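Local atomic coordinates of 432aa long hypothetical deoxyribodipyrimidine photolyase (Sulfolobus tokodaii, PDB entry 2E0I), a protein that probably repairs cyclobutane pyrimidine dimers in DNA with light, using one FAD as catalytic cofactor and a second FAD as a likely light-harvesting antenna. Residues 6-14 / 54-65. Residues are numbered along the deposited sequence; the frame is centred on the assembly and turned at random.
With FAD (flavin-adenine dinucleotide), chain F.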
loop_
_atom_site.group_PDB
_atom_site.type_symbol
_atom_site.label_atom_id
_atom_site.label_comp_id
_atom_site.label_asym_id
_atom_site.label_seq_id
_atom_site.Cartn_x
_atom_site.Cartn_y
_atom_site.Cartn_z
ATOM N N ILE A 6 -20.890 -2.551 4.402
ATOM C CA ILE A 6 -19.747 -2.172 5.221
ATOM C C ILE A 6 -18.541 -1.760 4.389
ATOM O O ILE A 6 -17.972 -2.581 3.660
ATOM C CB ILE A 6 -19.296 -3.335 6.166
ATOM C CG1 ILE A 6 -20.445 -3.764 7.089
ATOM C CG2 ILE A 6 -18.097 -2.893 7.009
ATOM C CD1 ILE A 6 -20.101 -4.976 7.936
ATOM N N PHE A 7 -18.157 -0.489 4.496
ATOM C CA PHE A 7 -16.986 0.018 3.790
ATOM C C PHE A 7 -15.767 -0.450 4.562
ATOM O O PHE A 7 -15.828 -0.666 5.770
ATOM C CB PHE A 7 -16.974 1.542 3.775
ATOM C CG PHE A 7 -18.033 2.150 2.927
ATOM C CD1 PHE A 7 -17.783 2.442 1.596
ATOM C CD2 PHE A 7 -19.283 2.440 3.461
ATOM C CE1 PHE A 7 -18.761 3.019 0.798
ATOM C CE2 PHE A 7 -20.276 3.021 2.674
ATOM C CZ PHE A 7 -20.012 3.311 1.333
ATOM N N ARG A 8 -14.653 -0.607 3.869
ATOM C CA ARG A 8 -13.433 -1.006 4.544
ATOM C C ARG A 8 -12.222 -0.389 3.882
ATOM O O ARG A 8 -11.472 0.339 4.513
ATOM C CB ARG A 8 -13.294 -2.526 4.530
ATOM C CG ARG A 8 -14.414 -3.261 5.227
ATOM C CD ARG A 8 -14.766 -4.467 4.411
ATOM N NE ARG A 8 -14.965 -5.630 5.250
ATOM C CZ ARG A 8 -14.841 -6.879 4.823
ATOM N NH1 ARG A 8 -14.517 -7.118 3.554
ATOM N NH2 ARG A 8 -15.035 -7.889 5.667
ATOM N N ARG A 9 -12.087 -0.658 2.589
ATOM C CA ARG A 9 -10.951 -0.234 1.787
ATOM C C ARG A 9 -11.447 0.269 0.432
ATOM O O ARG A 9 -10.652 0.441 -0.507
ATOM C CB ARG A 9 -10.111 -1.473 1.540
ATOM C CG ARG A 9 -8.666 -1.378 1.756
ATOM C CD ARG A 9 -8.082 -2.783 1.563
ATOM N NE ARG A 9 -7.438 -2.694 0.301
ATOM C CZ ARG A 9 -7.369 -3.528 -0.717
ATOM N NH1 ARG A 9 -6.683 -3.051 -1.724
ATOM N NH2 ARG A 9 -7.905 -4.740 -0.785
ATOM N N ASP A 10 -12.764 0.448 0.323
ATOM C CA ASP A 10 -13.445 0.890 -0.904
ATOM C C ASP A 10 -14.155 2.212 -0.627
ATOM O O ASP A 10 -15.356 2.345 -0.861
ATOM C CB ASP A 10 -14.478 -0.168 -1.312
ATOM C CG ASP A 10 -15.320 -0.681 -0.109
ATOM O OD1 ASP A 10 -15.181 -0.156 1.019
ATOM O OD2 ASP A 10 -16.129 -1.620 -0.281
ATOM N N LEU A 11 -13.398 3.193 -0.154
ATOM C CA LEU A 11 -13.957 4.484 0.230
ATOM C C LEU A 11 -14.475 5.392 -0.887
ATOM O O LEU A 11 -13.903 6.457 -1.152
ATOM C CB LEU A 11 -12.926 5.226 1.080
ATOM C CG LEU A 11 -12.313 4.366 2.191
ATOM C CD1 LEU A 11 -11.548 5.237 3.143
ATOM C CD2 LEU A 11 -13.395 3.621 2.944
ATOM N N ARG A 12 -15.574 4.973 -1.517
ATOM C CA ARG A 12 -16.186 5.725 -2.608
ATOM C C ARG A 12 -17.589 5.198 -2.830
ATOM O O ARG A 12 -17.918 4.107 -2.356
ATOM C CB ARG A 12 -15.386 5.539 -3.896
ATOM C CG ARG A 12 -15.331 4.102 -4.342
ATOM C CD ARG A 12 -14.643 3.923 -5.684
ATOM N NE ARG A 12 -14.812 2.558 -6.186
ATOM C CZ ARG A 12 -14.138 1.502 -5.742
ATOM N NH1 ARG A 12 -13.233 1.652 -4.783
ATOM N NH2 ARG A 12 -14.383 0.296 -6.245
ATOM N N LEU A 13 -18.407 5.962 -3.553
ATOM C CA LEU A 13 -19.775 5.547 -3.854
ATOM C C LEU A 13 -19.918 5.186 -5.330
ATOM O O LEU A 13 -20.919 4.609 -5.735
ATOM C CB LEU A 13 -20.753 6.659 -3.511
ATOM C CG LEU A 13 -20.789 7.155 -2.069
ATOM C CD1 LEU A 13 -21.968 8.112 -1.916
ATOM C CD2 LEU A 13 -20.928 5.981 -1.108
ATOM N N GLU A 14 -18.904 5.525 -6.123
ATOM C CA GLU A 14 -18.885 5.251 -7.559
ATOM C C GLU A 14 -18.170 3.950 -7.869
ATOM O O GLU A 14 -17.120 3.664 -7.317
ATOM C CB GLU A 14 -18.164 6.373 -8.300
ATOM C CG GLU A 14 -18.887 7.716 -8.320
ATOM C CD GLU A 14 -20.137 7.711 -9.198
ATOM O OE1 GLU A 14 -20.186 6.939 -10.187
ATOM O OE2 GLU A 14 -21.066 8.495 -8.910
ATOM N N MET A 54 -6.880 7.719 5.365
ATOM C CA MET A 54 -8.123 6.963 5.422
ATOM C C MET A 54 -9.226 7.801 6.103
ATOM O O MET A 54 -10.341 7.919 5.589
ATOM C CB MET A 54 -7.878 5.669 6.182
ATOM C CG MET A 54 -9.069 4.776 6.294
ATOM S SD MET A 54 -8.641 3.370 7.322
ATOM C CE MET A 54 -8.963 4.058 8.948
ATOM N N ILE A 55 -8.914 8.381 7.260
ATOM C CA ILE A 55 -9.874 9.218 7.970
ATOM C C ILE A 55 -10.334 10.378 7.051
ATOM O O ILE A 55 -11.527 10.658 6.924
ATOM C CB ILE A 55 -9.245 9.830 9.245
ATOM C CG1 ILE A 55 -8.549 8.751 10.084
ATOM C CG2 ILE A 55 -10.323 10.515 10.073
ATOM C CD1 ILE A 55 -9.495 7.811 10.771
ATOM N N ASN A 56 -9.390 11.069 6.422
ATOM C CA ASN A 56 -9.776 12.152 5.527
ATOM C C ASN A 56 -10.684 11.629 4.409
ATOM O O ASN A 56 -11.688 12.256 4.062
ATOM C CB ASN A 56 -8.549 12.827 4.921
ATOM C CG ASN A 56 -7.866 13.761 5.891
ATOM O OD1 ASN A 56 -8.523 14.402 6.714
ATOM N ND2 ASN A 56 -6.539 13.862 5.792
ATOM N N SER A 57 -10.332 10.477 3.846
ATOM C CA SER A 57 -11.139 9.897 2.792
ATOM C C SER A 57 -12.503 9.516 3.345
ATOM O O SER A 57 -13.506 9.620 2.648
ATOM C CB SER A 57 -10.441 8.679 2.211
ATOM O OG SER A 57 -9.173 9.050 1.691
ATOM N N LEU A 58 -12.539 9.074 4.600
ATOM C CA LEU A 58 -13.800 8.719 5.248
ATOM C C LEU A 58 -14.639 9.981 5.482
ATOM O O LEU A 58 -15.872 9.933 5.400
ATOM C CB LEU A 58 -13.548 7.998 6.580
ATOM C CG LEU A 58 -13.155 6.522 6.467
ATOM C CD1 LEU A 58 -12.747 5.967 7.821
ATOM C CD2 LEU A 58 -14.335 5.738 5.900
ATOM N N LEU A 59 -13.978 11.104 5.770
ATOM C CA LEU A 59 -14.695 12.362 5.972
ATOM C C LEU A 59 -15.334 12.786 4.655
ATOM O O LEU A 59 -16.503 13.184 4.630
ATOM C CB LEU A 59 -13.757 13.473 6.462
ATOM C CG LEU A 59 -13.225 13.310 7.889
ATOM C CD1 LEU A 59 -12.204 14.381 8.185
ATOM C CD2 LEU A 59 -14.368 13.361 8.882
ATOM N N GLU A 60 -14.577 12.684 3.562
ATOM C CA GLU A 60 -15.088 13.060 2.247
ATOM C C GLU A 60 -16.276 12.179 1.850
ATOM O O GLU A 60 -17.284 12.672 1.335
ATOM C CB GLU A 60 -13.986 12.957 1.179
ATOM C CG GLU A 60 -14.048 14.093 0.157
ATOM C CD GLU A 60 -13.389 13.774 -1.195
ATOM O OE1 GLU A 60 -13.941 12.948 -1.962
ATOM O OE2 GLU A 60 -12.323 14.364 -1.491
ATOM N N LEU A 61 -16.148 10.875 2.101
ATOM C CA LEU A 61 -17.195 9.903 1.782
ATOM C C LEU A 61 -18.474 10.249 2.538
ATOM O O LEU A 61 -19.581 10.089 2.021
ATOM C CB LEU A 61 -16.734 8.496 2.164
ATOM C CG LEU A 61 -17.734 7.355 1.971
ATOM C CD1 LEU A 61 -17.923 7.097 0.481
ATOM C CD2 LEU A 61 -17.235 6.095 2.684
ATOM N N ASP A 62 -18.313 10.722 3.769
ATOM C CA ASP A 62 -19.453 11.110 4.581
ATOM C C ASP A 62 -20.199 12.290 3.945
ATOM O O ASP A 62 -21.419 12.382 4.039
ATOM C CB ASP A 62 -18.998 11.484 5.987
ATOM C CG ASP A 62 -20.158 11.892 6.882
ATOM O OD1 ASP A 62 -21.003 11.033 7.214
ATOM O OD2 ASP A 62 -20.227 13.086 7.243
ATOM N N ASP A 63 -19.476 13.195 3.292
ATOM C CA ASP A 63 -20.126 14.325 2.651
ATOM C C ASP A 63 -20.952 13.837 1.489
ATOM O O ASP A 63 -22.081 14.273 1.302
ATOM C CB ASP A 63 -19.098 15.324 2.147
ATOM C CG ASP A 63 -18.326 15.954 3.270
ATOM O OD1 ASP A 63 -17.385 16.734 2.985
ATOM O OD2 ASP A 63 -18.670 15.661 4.444
ATOM N N GLU A 64 -20.391 12.933 0.701
ATOM C CA GLU A 64 -21.114 12.405 -0.439
ATOM C C GLU A 64 -22.400 11.741 0.013
ATOM O O GLU A 64 -23.413 11.785 -0.690
ATOM C CB GLU A 64 -20.238 11.418 -1.196
ATOM C CG GLU A 64 -19.055 12.102 -1.837
ATOM C CD GLU A 64 -19.470 13.192 -2.821
ATOM O OE1 GLU A 64 -18.647 14.090 -3.103
ATOM O OE2 GLU A 64 -20.620 13.148 -3.321
ATOM N N LEU A 65 -22.363 11.136 1.197
ATOM C CA LEU A 65 -23.534 10.470 1.746
ATOM C C LEU A 65 -24.570 11.471 2.261
ATOM O O LEU A 65 -25.780 11.223 2.187
ATOM C CB LEU A 65 -23.117 9.507 2.866
ATOM C CG LEU A 65 -22.459 8.205 2.391
ATOM C CD1 LEU A 65 -21.987 7.384 3.574
ATOM C CD2 LEU A 65 -23.449 7.411 1.564
HETATM P PA FAD F . -4.366 -4.024 8.139
HETATM O O1A FAD F . -3.110 -3.965 7.356
HETATM O O2A FAD F . -4.857 -2.953 9.032
HETATM O O5B FAD F . -3.819 -5.022 9.279
HETATM C C5B FAD F . -4.730 -5.662 10.180
HETATM C C4B FAD F . -4.014 -6.663 11.093
HETATM O O4B FAD F . -2.979 -7.308 10.326
HETATM C C3B FAD F . -3.300 -5.960 12.249
HETATM O O3B FAD F . -3.109 -6.884 13.325
HETATM C C2B FAD F . -1.961 -5.616 11.598
HETATM O O2B FAD F . -0.970 -5.444 12.615
HETATM C C1B FAD F . -1.698 -6.932 10.863
HETATM N N9A FAD F . -0.683 -6.773 9.793
HETATM C C8A FAD F . -0.703 -5.858 8.826
HETATM N N7A FAD F . 0.335 -6.032 8.011
HETATM C C5A FAD F . 1.027 -7.072 8.461
HETATM C C6A FAD F . 2.168 -7.738 8.029
HETATM N N6A FAD F . 2.833 -7.309 6.961
HETATM N N1A FAD F . 2.607 -8.801 8.720
HETATM C C2A FAD F . 1.975 -9.216 9.805
HETATM N N3A FAD F . 0.888 -8.604 10.244
HETATM C C4A FAD F . 0.387 -7.541 9.601
HETATM N N1 FAD F . -10.528 -0.904 7.762
HETATM C C2 FAD F . -11.653 -0.970 8.593
HETATM O O2 FAD F . -12.689 -1.493 8.187
HETATM N N3 FAD F . -11.574 -0.482 9.902
HETATM C C4 FAD F . -10.373 0.059 10.381
HETATM O O4 FAD F . -10.311 0.493 11.532
HETATM C C4X FAD F . -9.252 0.105 9.559
HETATM N N5 FAD F . -8.030 0.582 10.053
HETATM C C5X FAD F . -6.896 0.608 9.232
HETATM C C6 FAD F . -5.669 0.998 9.761
HETATM C C7 FAD F . -4.515 0.939 8.982
HETATM C C7M FAD F . -3.178 1.368 9.589
HETATM C C8 FAD F . -4.597 0.490 7.667
HETATM C C8M FAD F . -3.350 0.411 6.785
HETATM C C9 FAD F . -5.827 0.107 7.137
HETATM C C9A FAD F . -6.981 0.164 7.915
HETATM N N10 FAD F . -8.216 -0.272 7.407
HETATM C C10 FAD F . -9.330 -0.369 8.251
HETATM C "C1'" FAD F . -8.340 -0.716 6.000
HETATM C "C2'" FAD F . -7.898 -2.164 5.790
HETATM O "O2'" FAD F . -6.906 -2.215 4.759
HETATM C "C3'" FAD F . -9.097 -3.044 5.423
HETATM O "O3'" FAD F . -10.020 -3.073 6.516
HETATM C "C4'" FAD F . -8.645 -4.471 5.098
HETATM O "O4'" FAD F . -9.751 -5.197 4.553
HETATM C "C5'" FAD F . -8.133 -5.181 6.353
HETATM O "O5'" FAD F . -7.083 -6.101 6.043
HETATM P P FAD F . -5.547 -5.621 6.120
HETATM O O1P FAD F . -4.708 -6.833 5.990
HETATM O O2P FAD F . -5.325 -4.502 5.177
HETATM O O3P FAD F . -5.456 -5.101 7.641
HETATM O O HOH W 1 -13.166 9.181 -0.198
#
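The backbones of R12 and L61 come within 6.1 Å, CA to CA, where the chain leaving strand 2-7, the central strand of the parallel sheet in the Rossmann-like photolyase domain, passes over helix 48-66. L61 fills the middle of this contact with its two methyls parted: with CG anti to the backbone N (chi1 177°), the branch extends from the helix toward the strand and the chain after it, which puts CD2 over the centre of one face of the F7 ring, 3.9 Å from its centroid in a CH-pi contact, and CD1 3.6 Å from L13 CD2. A branched leucine suits a place that has a flat ring on one hand and an aliphatic chain on the other, while F7 offers the breadth of a ring and also touches P31 of strand 28-35. Toward the C-terminal end of the helix, L13 divides its methyls: CD2 goes to L61, while CD1 meets both E64 CB and L65 CD2, each at 3.8 Å. E64 thus lends only its aliphatic root here, and its carboxylate turns away to a salt bridge with R190. L11, the centre of an inverse gamma turn closed by R12 N and D10 O, points to the helix; its CD1 packs on S57 CB at 3.7 Å, where the short serine side chain sets its CB, next to the helix backbone, against the methyl, and its CD2 meets L58 CD2. M54 links this apolar row to the pocket of the FAD held by this domain, probably the light-harvesting one, to which R8 and R9 also belong: CG touches L11 CD1, while the flexible thioether brings SD to 3.7 Å from FAD C9A. Between the backbones, one water donates to both L11 O and S57 O, the latter at 2.9 Å.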